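Local coordinates for protein TtuA PH0300 (Pyrococcus horikoshii, PDB 5MKO) that catalyses the ATP-dependent 2-thiolation of 5-methyluridine 54 in the T loop of tRNAs, using an iron-sulfur cluster, which stabilises these tRNAs at high temperature, at residues 53-58 against 153-158; 80-85 against 139-144; 128-133 against 223-228; 135-140 against 287-292. All coordinates share one frame; numbering follows the deposited sequence.

Contact 1: 53-58 against 153-158; sequences ILVAVS and AIATGH. With AMP (adenosine monophosphate), chain C.
The first torsion of Ile53 (chi1 -51°) sets CG1 opposite the carbonyl carbon and leaves CG2 trans to the backbone nitrogen, a placing that turns CG2 onto Ala155 CB at 4.0 Å. Ile154 has the same pattern (chi1 -47°), and its CG2 lies against the carbonyl oxygen of Leu54 on the opposite face of the sheet. Between these side chains the backbones pair in parallel register, Ile53 with Ala153, Leu54 with Ile154 and Val55 with Ala155. The evidence is a ladder of three bonds: Leu54 N to Ala153 O at 2.8 Å, Ala155 N to Leu54 O at 2.9 Å, and Ala56 N to Ala155 O at 3.2 Å.

These strands, 52-56 and 153-155, are central neighbours in the parallel part of the sheet of the PP-loop domain, a member of the HUP class. Helix 61-72 covers the face of Val55 and Ala155, whereas helix 132-148 covers that of Leu54 and Ile154. Beyond the last pair the chains diverge, and AMP enters at their C-terminal ends. Its ribose O2' donates to Ala56 O at 2.7 Å and accepts from Gly157 N at 3.1 Å, so one hydroxyl bridges both strand ends; the bond from Gly157 N to O3' is weak. Gly157, without a side chain, lets the backbone pass close to the ribose. Ser58, which opens the SGGKDS signature of the PP-loop, lays CB against the purine, 3.3 Å from AMP N7. Thr156 OG1 and His158 ND1 are hydrogen-bonded at 2.8 Å, which restrains the imidazole whose CE1 approaches AMP C5'.

Contact 2: 80-85 against 139-144; sequences LHINLG and RYIMNK. With AMP (adenosine monophosphate), chain C.
Ile82 CD1 meets Ile141 CG2 at 3.8 Å, and the same methyl reaches Met142 CB at 4.2 Å, so a single branch end sits against two successive residues of the helix. Two residues earlier on the strand, Leu80 CD2 lies 3.8 Å from Met142 CA, its side chain running obliquely over that of the methionine. All four residues are buried, and no hydrogen bond crosses the interface.

The backbone of Ile82 meanwhile reads the adenine: its N donates to AMP N1 at 2.9 Å, and its O accepts from AMP N6 at 2.8 Å. Both bonds are close to straight (162° and 160° at the hydrogen), a pairing that matches the donor and acceptor pattern of the adenine edge. This is the adenine-recognition strand of a PP-loop domain, where strand 76-83 carries the base at its C-terminal end and helix 132-148 packs across the sheet, the local axes 9.6 Å apart. Replacing Ile82 by an alanine would probably leave the backbone pairing with adenine in place but open a gap beside Ile141 and Met142, letting this part of the pocket wall shift.

Further out, Met142 bends at chi3 (81°) and carries CE to 4.2 Å from AMP O4', beside the sugar. Leu84 CD2 comes near N6 from beyond the strand, whose exit is shaped by an Asx turn in which Asn83 OD1 accepts from Gly85 N. Ile113 of helix 113-116 touches both Ile82 and Ile141.

Contact 3: 128-133 against 223-228; sequences RPPCSY and CPYARG. With FES (Fe2/s2 (inorganic) cluster), chain F.
Cys131 and Cys223 meet at the iron-sulfur cluster. Cys131 SG lies 2.5 Å from FE1 of the cluster, a bond its first torsion (chi1 -56°) allows by directing the sulfur away from the carbonyl carbon. Cys223 SG is 2.7 Å from the same iron, but its CB comes too near the metal and its rotamer is off the usual values, so the detail of this ligand is doubtful. The cluster is modelled as two irons and two sulfurs, whereas the enzyme carries a [4Fe-4S] cluster held by Cys131, Cys134 and Cys223.

Apolar packing lies beside the metal. Pro130 CG meets Tyr225 CD1 at 3.6 Å, approaching the ring obliquely, and the two side chains cross at about a right angle.

Polar interactions shape the loop itself. Cys223 to Ala226 form a type I turn, with Ala226 N bonded to Cys223 O at 3.3 Å, and Cys131 SG packs against it, 3.6 Å from Tyr225 O. Arg227 folds its guanidinium back over that carbonyl, while NH1 donates to Ala226 O from above the carbonyl plane.

Cys131 SG and Cys223 SG stand 4.8 Å apart, facing one cluster site, as expected of two of its three cysteine ligands. They would have to close in for their known alternative disulfide, probably when the cluster is absent. Three cysteines leave the fourth iron of a [4Fe-4S] cluster a coordination site that may take a small ligand such as sulfide.

Contact 4: 135-140 against 287-292; sequences GLTKRY and CAFCKF. With ZN (zinc ion), chain E; AMP (adenosine monophosphate), chain C.
Tyr140 and Phe289 lie face to face in an offset stack, centroids 3.8 Å apart and planes only 9° from parallel. Each ring springs from a trans first torsion (chi1 174° for Tyr140, -169° for Phe289), which extends both away from their helices into the space between. The offset brings Tyr140 CD1 over the middle of the phenylalanine ring, while Phe289 CB sits over the tyrosine face, 4.0 Å from its centroid, as a CH-pi contact. Thr137 instead approaches the rim: its CA lies in the plane of the Phe289 ring, 3.8 Å from CE1. The OG1 of Thr137 is turned to the backbone O of Tyr133.

This packing joins helix 132-148 of the PP-loop domain to the C-terminal zinc finger, whose second CxxC pair is Cys287 and Cys290. Cys287 is the N-cap of helix 288-293, and its SG binds zinc at 2.2 Å, together with Cys275 and Cys278; Cys290 SG, also a ligand, is long at 2.7 Å. Cys287 SG also stands obliquely by Tyr140 CE2, at 4.3 Å. With an alanine at Tyr140, Phe289 would probably lose the ring that covers one of its faces, and the zinc finger one of its aromatic holds on the helix.

Leu136 flanks the stack, CD1 against Ala288 CB at 3.8 Å. Lys138 of the same helix points away from the finger to the nucleotide, NZ giving a weak bond to AMP O1P.

How the contacts relate
From the N terminus, 53-58 opens contact 1, and 80-85 opens contact 2, which closes at 139-144 and is therefore nested inside the loop that contact 1 closes at 153-158. Contact 3 starts at 128-133 and contact 4 at 135-140, both before that closure; they end at 223-228 and 287-292, so both cross contact 1 and cross each other, and contact 3 also crosses contact 2. Contacts 2 and 4 share Arg139 and Tyr140. Helix 132-148 serves contacts 2, 3 and 4, tying the central sheet to the cluster loop and the C-terminal zinc finger, while AMP touches contacts 1, 2 and 4.

Contact 1: 53-58 against 153-158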
# COMPACT_ATOMS: atom_id res chain seq x y z
N ILE A 53 -5.63 25.61 22.33
CA ILE A 53 -4.97 24.90 21.24
C ILE A 53 -3.69 25.60 20.76
O ILE A 53 -3.70 26.82 20.55
CB ILE A 53 -5.97 24.63 20.07
CG1 ILE A 53 -7.27 23.95 20.59
CG2 ILE A 53 -5.33 23.79 18.94
CD1 ILE A 53 -8.53 24.23 19.81
N LEU A 54 -2.60 24.84 20.59
CA LEU A 54 -1.34 25.35 20.08
C LEU A 54 -1.14 24.82 18.66
O LEU A 54 -0.98 23.61 18.47
CB LEU A 54 -0.14 25.00 20.98
CG LEU A 54 1.23 25.49 20.51
CD1 LEU A 54 1.43 26.98 20.78
CD2 LEU A 54 2.34 24.70 21.15
N VAL A 55 -1.16 25.71 17.66
CA VAL A 55 -0.96 25.33 16.27
C VAL A 55 0.52 25.51 15.92
O VAL A 55 1.05 26.61 15.97
CB VAL A 55 -1.93 25.99 15.25
CG1 VAL A 55 -1.76 25.36 13.85
CG2 VAL A 55 -3.38 25.87 15.71
N ALA A 56 1.19 24.39 15.60
CA ALA A 56 2.59 24.37 15.22
C ALA A 56 2.62 24.84 13.75
O ALA A 56 2.18 24.10 12.87
CB ALA A 56 3.14 22.97 15.36
N VAL A 57 3.04 26.09 13.52
CA VAL A 57 3.06 26.70 12.19
C VAL A 57 4.48 26.70 11.61
O VAL A 57 5.40 27.25 12.20
CB VAL A 57 2.36 28.10 12.13
CG1 VAL A 57 0.89 27.99 12.49
CG2 VAL A 57 3.06 29.12 13.01
N SER A 58 4.64 26.05 10.46
CA SER A 58 5.92 25.88 9.77
C SER A 58 6.28 26.99 8.79
O SER A 58 7.46 27.18 8.50
CB SER A 58 5.91 24.56 9.00
OG SER A 58 4.75 24.43 8.20
N ALA A 153 -3.92 21.11 23.89
CA ALA A 153 -3.70 20.33 22.68
C ALA A 153 -2.74 21.00 21.70
O ALA A 153 -2.61 22.23 21.70
CB ALA A 153 -5.03 20.07 21.99
N ILE A 154 -2.08 20.18 20.84
CA ILE A 154 -1.20 20.63 19.75
C ILE A 154 -1.89 20.19 18.47
O ILE A 154 -2.31 19.04 18.37
CB ILE A 154 0.27 20.09 19.79
CG1 ILE A 154 0.92 20.22 21.18
CG2 ILE A 154 1.11 20.78 18.71
CD1 ILE A 154 2.26 19.47 21.35
N ALA A 155 -2.02 21.09 17.50
CA ALA A 155 -2.61 20.77 16.20
C ALA A 155 -1.57 20.98 15.11
O ALA A 155 -0.88 22.00 15.09
CB ALA A 155 -3.84 21.63 15.95
N THR A 156 -1.40 19.96 14.25
CA THR A 156 -0.45 19.99 13.15
C THR A 156 -1.20 20.07 11.82
O THR A 156 -2.42 19.87 11.78
CB THR A 156 0.58 18.86 13.24
OG1 THR A 156 -0.08 17.59 13.27
CG2 THR A 156 1.53 19.02 14.42
N GLY A 157 -0.47 20.37 10.75
CA GLY A 157 -1.02 20.54 9.40
C GLY A 157 -1.19 19.30 8.54
O GLY A 157 -1.62 19.43 7.39
N HIS A 158 -0.91 18.09 9.08
CA HIS A 158 -1.03 16.82 8.35
C HIS A 158 -2.40 16.60 7.69
O HIS A 158 -3.43 16.54 8.37
CB HIS A 158 -0.70 15.62 9.23
CG HIS A 158 0.67 15.65 9.82
ND1 HIS A 158 0.93 16.34 10.98
CD2 HIS A 158 1.79 15.00 9.43
CE1 HIS A 158 2.20 16.10 11.26
NE2 HIS A 158 2.76 15.30 10.35
P AMP C . 6.72 18.02 8.64
O1P AMP C . 7.72 19.06 8.09
O2P AMP C . 5.77 17.54 7.49
O3P AMP C . 7.35 16.90 9.41
O5' AMP C . 5.78 18.80 9.63
C5' AMP C . 4.58 18.29 10.22
C4' AMP C . 3.88 19.42 10.93
O4' AMP C . 4.76 19.99 11.91
C3' AMP C . 3.49 20.58 10.03
O3' AMP C . 2.27 20.31 9.35
C2' AMP C . 3.42 21.74 11.02
O2' AMP C . 2.18 21.70 11.73
C1' AMP C . 4.56 21.39 11.99
N9 AMP C . 5.84 22.07 11.73
C8 AMP C . 6.78 21.72 10.80
N7 AMP C . 7.84 22.50 10.78
C5 AMP C . 7.57 23.43 11.78
C6 AMP C . 8.29 24.54 12.26
N6 AMP C . 9.45 24.95 11.74
N1 AMP C . 7.76 25.25 13.28
C2 AMP C . 6.57 24.87 13.77
N3 AMP C . 5.79 23.86 13.38
C4 AMP C . 6.34 23.17 12.37

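Contact 2: 80-85 against 139-144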
# COMPACT_ATOMS: atom_id res chain seq x y z
N LEU A 80 2.81 28.45 17.27
CA LEU A 80 4.23 28.32 17.51
C LEU A 80 5.00 28.08 16.22
O LEU A 80 4.66 27.18 15.46
CB LEU A 80 4.57 27.23 18.56
CG LEU A 80 6.08 26.90 18.75
CD1 LEU A 80 6.84 28.02 19.42
CD2 LEU A 80 6.27 25.62 19.52
N HIS A 81 6.03 28.89 15.98
CA HIS A 81 6.92 28.71 14.86
C HIS A 81 8.31 28.42 15.40
O HIS A 81 8.80 29.15 16.26
CB HIS A 81 6.93 29.91 13.90
CG HIS A 81 7.94 29.77 12.80
ND1 HIS A 81 7.76 28.87 11.77
CD2 HIS A 81 9.16 30.34 12.67
CE1 HIS A 81 8.85 28.94 11.03
NE2 HIS A 81 9.73 29.81 11.53
N ILE A 82 8.93 27.35 14.90
CA ILE A 82 10.28 26.98 15.31
C ILE A 82 11.24 27.30 14.17
O ILE A 82 11.11 26.75 13.08
CB ILE A 82 10.40 25.50 15.82
CG1 ILE A 82 9.22 25.11 16.75
CG2 ILE A 82 11.77 25.28 16.51
CD1 ILE A 82 8.96 23.63 16.87
N ASN A 83 12.16 28.24 14.40
CA ASN A 83 13.17 28.66 13.43
C ASN A 83 14.36 27.73 13.65
O ASN A 83 15.03 27.79 14.69
CB ASN A 83 13.55 30.13 13.67
CG ASN A 83 14.51 30.71 12.66
OD1 ASN A 83 15.68 30.32 12.58
ND2 ASN A 83 14.06 31.70 11.91
N LEU A 84 14.61 26.84 12.67
CA LEU A 84 15.68 25.85 12.74
C LEU A 84 17.08 26.41 12.36
O LEU A 84 18.02 25.64 12.21
CB LEU A 84 15.36 24.58 11.91
CG LEU A 84 14.02 23.84 12.12
CD1 LEU A 84 13.67 23.57 13.59
CD2 LEU A 84 12.91 24.46 11.33
N GLY A 85 17.17 27.73 12.21
CA GLY A 85 18.41 28.45 11.92
C GLY A 85 19.13 28.10 10.64
O GLY A 85 20.35 28.27 10.56
N ARG A 139 9.45 18.13 17.18
CA ARG A 139 8.51 17.37 18.01
C ARG A 139 8.68 17.61 19.51
O ARG A 139 7.67 17.67 20.22
CB ARG A 139 8.59 15.86 17.68
CG ARG A 139 7.63 15.42 16.58
CD ARG A 139 7.85 13.98 16.14
NE ARG A 139 8.75 13.91 14.98
CZ ARG A 139 9.53 12.87 14.70
NH1 ARG A 139 9.54 11.80 15.48
NH2 ARG A 139 10.31 12.90 13.63
N TYR A 140 9.95 17.75 19.98
CA TYR A 140 10.31 17.99 21.38
C TYR A 140 9.96 19.41 21.80
O TYR A 140 9.32 19.60 22.83
CB TYR A 140 11.80 17.72 21.63
CG TYR A 140 12.25 18.08 23.04
CD1 TYR A 140 12.61 19.39 23.36
CD2 TYR A 140 12.28 17.12 24.05
CE1 TYR A 140 12.97 19.74 24.66
CE2 TYR A 140 12.67 17.45 25.35
CZ TYR A 140 13.01 18.76 25.65
OH TYR A 140 13.39 19.11 26.91
N ILE A 141 10.44 20.41 21.03
CA ILE A 141 10.22 21.83 21.26
C ILE A 141 8.73 22.15 21.24
O ILE A 141 8.28 22.84 22.15
CB ILE A 141 11.05 22.72 20.29
CG1 ILE A 141 12.55 22.68 20.70
CG2 ILE A 141 10.54 24.17 20.24
CD1 ILE A 141 13.52 23.12 19.68
N MET A 142 7.95 21.60 20.28
CA MET A 142 6.51 21.87 20.25
C MET A 142 5.80 21.20 21.42
O MET A 142 4.84 21.78 21.92
CB MET A 142 5.83 21.61 18.90
CG MET A 142 5.69 20.16 18.50
SD MET A 142 4.93 19.95 16.86
CE MET A 142 6.35 20.26 15.78
N ASN A 143 6.30 20.04 21.92
CA ASN A 143 5.70 19.38 23.07
C ASN A 143 6.02 20.11 24.37
O ASN A 143 5.10 20.40 25.14
CB ASN A 143 6.09 17.92 23.18
CG ASN A 143 5.19 17.14 24.11
OD1 ASN A 143 4.12 16.66 23.72
ND2 ASN A 143 5.60 17.04 25.36
N LYS A 144 7.32 20.42 24.61
CA LYS A 144 7.74 21.13 25.83
C LYS A 144 7.18 22.55 25.88
O LYS A 144 6.83 22.99 26.96
CB LYS A 144 9.25 21.11 26.06
CG LYS A 144 9.57 21.24 27.55
CD LYS A 144 11.04 21.24 27.88
CE LYS A 144 11.26 21.07 29.37
NZ LYS A 144 10.93 22.30 30.14
P AMP C . 6.72 18.02 8.64
O1P AMP C . 7.72 19.06 8.09
O2P AMP C . 5.77 17.54 7.49
O3P AMP C . 7.35 16.90 9.41
O5' AMP C . 5.78 18.80 9.63
C5' AMP C . 4.58 18.29 10.22
C4' AMP C . 3.88 19.42 10.93
O4' AMP C . 4.76 19.99 11.91
C3' AMP C . 3.49 20.58 10.03
O3' AMP C . 2.27 20.31 9.35
C2' AMP C . 3.42 21.74 11.02
O2' AMP C . 2.18 21.70 11.73
C1' AMP C . 4.56 21.39 11.99
N9 AMP C . 5.84 22.07 11.73
C8 AMP C . 6.78 21.72 10.80
N7 AMP C . 7.84 22.50 10.78
C5 AMP C . 7.57 23.43 11.78
C6 AMP C . 8.29 24.54 12.26
N6 AMP C . 9.45 24.95 11.74
N1 AMP C . 7.76 25.25 13.28
C2 AMP C . 6.57 24.87 13.77
N3 AMP C . 5.79 23.86 13.38
C4 AMP C . 6.34 23.17 12.37

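Contact 3: 128-133 against 223-228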
# COMPACT_ATOMS: atom_id res chain seq x y z
N ARG A 128 25.08 11.97 10.73
CA ARG A 128 23.64 11.75 10.60
C ARG A 128 23.02 12.92 9.79
O ARG A 128 23.42 14.07 10.01
CB ARG A 128 22.99 11.66 12.00
CG ARG A 128 23.66 10.65 12.94
CD ARG A 128 23.42 10.93 14.41
NE ARG A 128 24.63 10.74 15.22
CZ ARG A 128 24.97 9.59 15.81
NH1 ARG A 128 24.21 8.51 15.69
NH2 ARG A 128 26.08 9.52 16.53
N PRO A 129 22.09 12.65 8.83
CA PRO A 129 21.53 13.75 8.01
C PRO A 129 20.74 14.81 8.80
O PRO A 129 20.11 14.45 9.80
CB PRO A 129 20.64 13.02 6.99
CG PRO A 129 21.09 11.60 7.01
CD PRO A 129 21.53 11.35 8.42
N PRO A 130 20.76 16.10 8.37
CA PRO A 130 20.06 17.15 9.13
C PRO A 130 18.54 17.02 9.23
O PRO A 130 17.95 17.63 10.11
CB PRO A 130 20.47 18.45 8.42
CG PRO A 130 21.71 18.10 7.67
CD PRO A 130 21.49 16.68 7.23
N CYS A 131 17.93 16.22 8.34
CA CYS A 131 16.49 15.98 8.30
C CYS A 131 16.03 14.91 9.30
O CYS A 131 14.83 14.80 9.57
CB CYS A 131 16.05 15.65 6.88
SG CYS A 131 16.48 16.92 5.66
N SER A 132 16.99 14.14 9.86
CA SER A 132 16.76 13.09 10.84
C SER A 132 16.57 13.70 12.24
O SER A 132 15.55 13.45 12.88
CB SER A 132 17.91 12.09 10.84
OG SER A 132 17.74 11.08 11.82
N TYR A 133 17.55 14.51 12.70
CA TYR A 133 17.47 15.16 14.01
C TYR A 133 16.59 16.41 13.99
O TYR A 133 16.39 17.04 15.02
CB TYR A 133 18.87 15.42 14.61
CG TYR A 133 19.75 16.37 13.82
CD1 TYR A 133 19.71 17.74 14.05
CD2 TYR A 133 20.69 15.88 12.91
CE1 TYR A 133 20.56 18.61 13.36
CE2 TYR A 133 21.55 16.74 12.23
CZ TYR A 133 21.46 18.11 12.43
OH TYR A 133 22.28 18.97 11.75
N CYS A 223 13.02 21.18 2.31
CA CYS A 223 14.27 21.42 3.00
C CYS A 223 15.51 21.27 2.10
O CYS A 223 15.61 20.27 1.38
CB CYS A 223 14.39 20.58 4.26
SG CYS A 223 15.03 21.49 5.68
N PRO A 224 16.45 22.25 2.11
CA PRO A 224 17.63 22.14 1.25
C PRO A 224 18.61 21.02 1.64
O PRO A 224 19.45 20.65 0.82
CB PRO A 224 18.27 23.54 1.33
CG PRO A 224 17.25 24.41 1.99
CD PRO A 224 16.47 23.51 2.88
N TYR A 225 18.47 20.47 2.86
CA TYR A 225 19.30 19.38 3.39
C TYR A 225 18.73 17.96 3.11
O TYR A 225 19.33 16.97 3.54
CB TYR A 225 19.54 19.56 4.90
CG TYR A 225 20.48 20.68 5.27
CD1 TYR A 225 21.85 20.58 5.03
CD2 TYR A 225 20.02 21.82 5.93
CE1 TYR A 225 22.73 21.60 5.40
CE2 TYR A 225 20.88 22.84 6.30
CZ TYR A 225 22.24 22.73 6.04
OH TYR A 225 23.10 23.74 6.40
N ALA A 226 17.60 17.88 2.38
CA ALA A 226 16.91 16.62 2.06
C ALA A 226 17.61 15.75 1.02
O ALA A 226 18.07 16.26 -0.00
CB ALA A 226 15.47 16.89 1.64
N ARG A 227 17.69 14.44 1.29
CA ARG A 227 18.30 13.44 0.40
C ARG A 227 17.26 12.35 0.10
O ARG A 227 17.09 11.40 0.87
CB ARG A 227 19.59 12.82 1.00
CG ARG A 227 20.64 13.82 1.52
CD ARG A 227 21.45 14.51 0.44
NE ARG A 227 22.32 15.54 1.01
CZ ARG A 227 22.01 16.83 1.11
NH1 ARG A 227 20.84 17.27 0.66
NH2 ARG A 227 22.86 17.68 1.66
N GLY A 228 16.56 12.54 -1.02
CA GLY A 228 15.52 11.63 -1.49
C GLY A 228 14.12 12.19 -1.32
O GLY A 228 13.84 12.91 -0.36
FE1 FES F . 15.13 18.90 6.32
FE2 FES F . 14.12 19.88 8.60
S1 FES F . 16.24 19.73 8.03
S2 FES F . 13.06 18.76 7.03

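Contact 4: 135-140 against 287-292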
# COMPACT_ATOMS: atom_id res chain seq x y z
N GLY A 135 13.21 16.43 12.89
CA GLY A 135 11.94 15.95 13.43
C GLY A 135 11.97 15.76 14.93
O GLY A 135 10.99 16.09 15.60
N LEU A 136 13.09 15.26 15.47
CA LEU A 136 13.34 15.06 16.89
C LEU A 136 13.33 16.43 17.60
O LEU A 136 12.72 16.56 18.66
CB LEU A 136 14.70 14.33 17.10
CG LEU A 136 15.46 14.52 18.45
CD1 LEU A 136 14.89 13.62 19.55
CD2 LEU A 136 16.96 14.28 18.30
N THR A 137 13.98 17.46 16.98
CA THR A 137 14.07 18.82 17.53
C THR A 137 12.70 19.53 17.50
O THR A 137 12.32 20.13 18.51
CB THR A 137 15.21 19.61 16.83
OG1 THR A 137 16.42 18.88 16.95
CG2 THR A 137 15.43 20.97 17.44
N LYS A 138 11.95 19.44 16.38
CA LYS A 138 10.63 20.06 16.25
C LYS A 138 9.59 19.47 17.20
O LYS A 138 8.95 20.21 17.93
CB LYS A 138 10.12 20.04 14.80
CG LYS A 138 10.89 20.97 13.87
CD LYS A 138 10.30 21.04 12.47
CE LYS A 138 10.34 19.75 11.69
NZ LYS A 138 9.92 19.95 10.28
N ARG A 139 9.45 18.13 17.18
CA ARG A 139 8.51 17.37 18.01
C ARG A 139 8.68 17.61 19.51
O ARG A 139 7.67 17.67 20.22
CB ARG A 139 8.59 15.86 17.68
CG ARG A 139 7.63 15.42 16.58
CD ARG A 139 7.85 13.98 16.14
NE ARG A 139 8.75 13.91 14.98
CZ ARG A 139 9.53 12.87 14.70
NH1 ARG A 139 9.54 11.80 15.48
NH2 ARG A 139 10.31 12.90 13.63
N TYR A 140 9.95 17.75 19.98
CA TYR A 140 10.31 17.99 21.38
C TYR A 140 9.96 19.41 21.80
O TYR A 140 9.32 19.60 22.83
CB TYR A 140 11.80 17.72 21.63
CG TYR A 140 12.25 18.08 23.04
CD1 TYR A 140 12.61 19.39 23.36
CD2 TYR A 140 12.28 17.12 24.05
CE1 TYR A 140 12.97 19.74 24.66
CE2 TYR A 140 12.67 17.45 25.35
CZ TYR A 140 13.01 18.76 25.65
OH TYR A 140 13.39 19.11 26.91
N CYS A 287 17.21 11.91 27.81
CA CYS A 287 16.43 11.75 26.58
C CYS A 287 17.29 12.04 25.34
O CYS A 287 18.35 12.66 25.46
CB CYS A 287 15.16 12.58 26.59
SG CYS A 287 15.42 14.38 26.51
N ALA A 288 16.83 11.57 24.17
CA ALA A 288 17.51 11.75 22.88
C ALA A 288 17.85 13.22 22.58
O ALA A 288 18.92 13.49 22.03
CB ALA A 288 16.67 11.15 21.77
N PHE A 289 16.95 14.16 22.97
CA PHE A 289 17.11 15.60 22.76
C PHE A 289 18.31 16.17 23.52
O PHE A 289 19.18 16.80 22.91
CB PHE A 289 15.81 16.36 23.11
CG PHE A 289 15.80 17.81 22.68
CD1 PHE A 289 15.38 18.17 21.41
CD2 PHE A 289 16.20 18.81 23.56
CE1 PHE A 289 15.37 19.51 21.01
CE2 PHE A 289 16.19 20.16 23.16
CZ PHE A 289 15.77 20.49 21.89
N CYS A 290 18.37 15.96 24.85
CA CYS A 290 19.44 16.47 25.70
C CYS A 290 20.79 15.82 25.40
O CYS A 290 21.83 16.47 25.54
CB CYS A 290 19.07 16.37 27.18
SG CYS A 290 17.83 17.58 27.71
N LYS A 291 20.77 14.55 24.97
CA LYS A 291 21.96 13.78 24.60
C LYS A 291 22.57 14.38 23.32
O LYS A 291 23.75 14.72 23.32
CB LYS A 291 21.61 12.30 24.38
CG LYS A 291 21.97 11.40 25.56
CD LYS A 291 21.38 10.00 25.38
CE LYS A 291 21.55 9.13 26.60
NZ LYS A 291 20.76 7.87 26.49
N PHE A 292 21.74 14.55 22.26
CA PHE A 292 22.15 15.10 20.97
C PHE A 292 22.66 16.54 21.05
O PHE A 292 23.70 16.85 20.45
CB PHE A 292 21.02 14.99 19.93
CG PHE A 292 21.44 15.46 18.55
CD1 PHE A 292 22.04 14.59 17.66
CD2 PHE A 292 21.26 16.79 18.17
CE1 PHE A 292 22.46 15.03 16.40
CE2 PHE A 292 21.69 17.23 16.92
CZ PHE A 292 22.29 16.35 16.04
ZN ZN E . 15.97 15.65 28.25
P AMP C . 6.72 18.02 8.64
O1P AMP C . 7.72 19.06 8.09
O2P AMP C . 5.77 17.54 7.49
O3P AMP C . 7.35 16.90 9.41
O5' AMP C . 5.78 18.80 9.63
C5' AMP C . 4.58 18.29 10.22
C4' AMP C . 3.88 19.42 10.93
O4' AMP C . 4.76 19.99 11.91
C3' AMP C . 3.49 20.58 10.03
O3' AMP C . 2.27 20.31 9.35
C2' AMP C . 3.42 21.74 11.02
O2' AMP C . 2.18 21.70 11.73
C1' AMP C . 4.56 21.39 11.99
N9 AMP C . 5.84 22.07 11.73
C8 AMP C . 6.78 21.72 10.80
N7 AMP C . 7.84 22.50 10.78
C5 AMP C . 7.57 23.43 11.78
C6 AMP C . 8.29 24.54 12.26
N6 AMP C . 9.45 24.95 11.74
N1 AMP C . 7.76 25.25 13.28
C2 AMP C . 6.57 24.87 13.77
N3 AMP C . 5.79 23.86 13.38
C4 AMP C . 6.34 23.17 12.37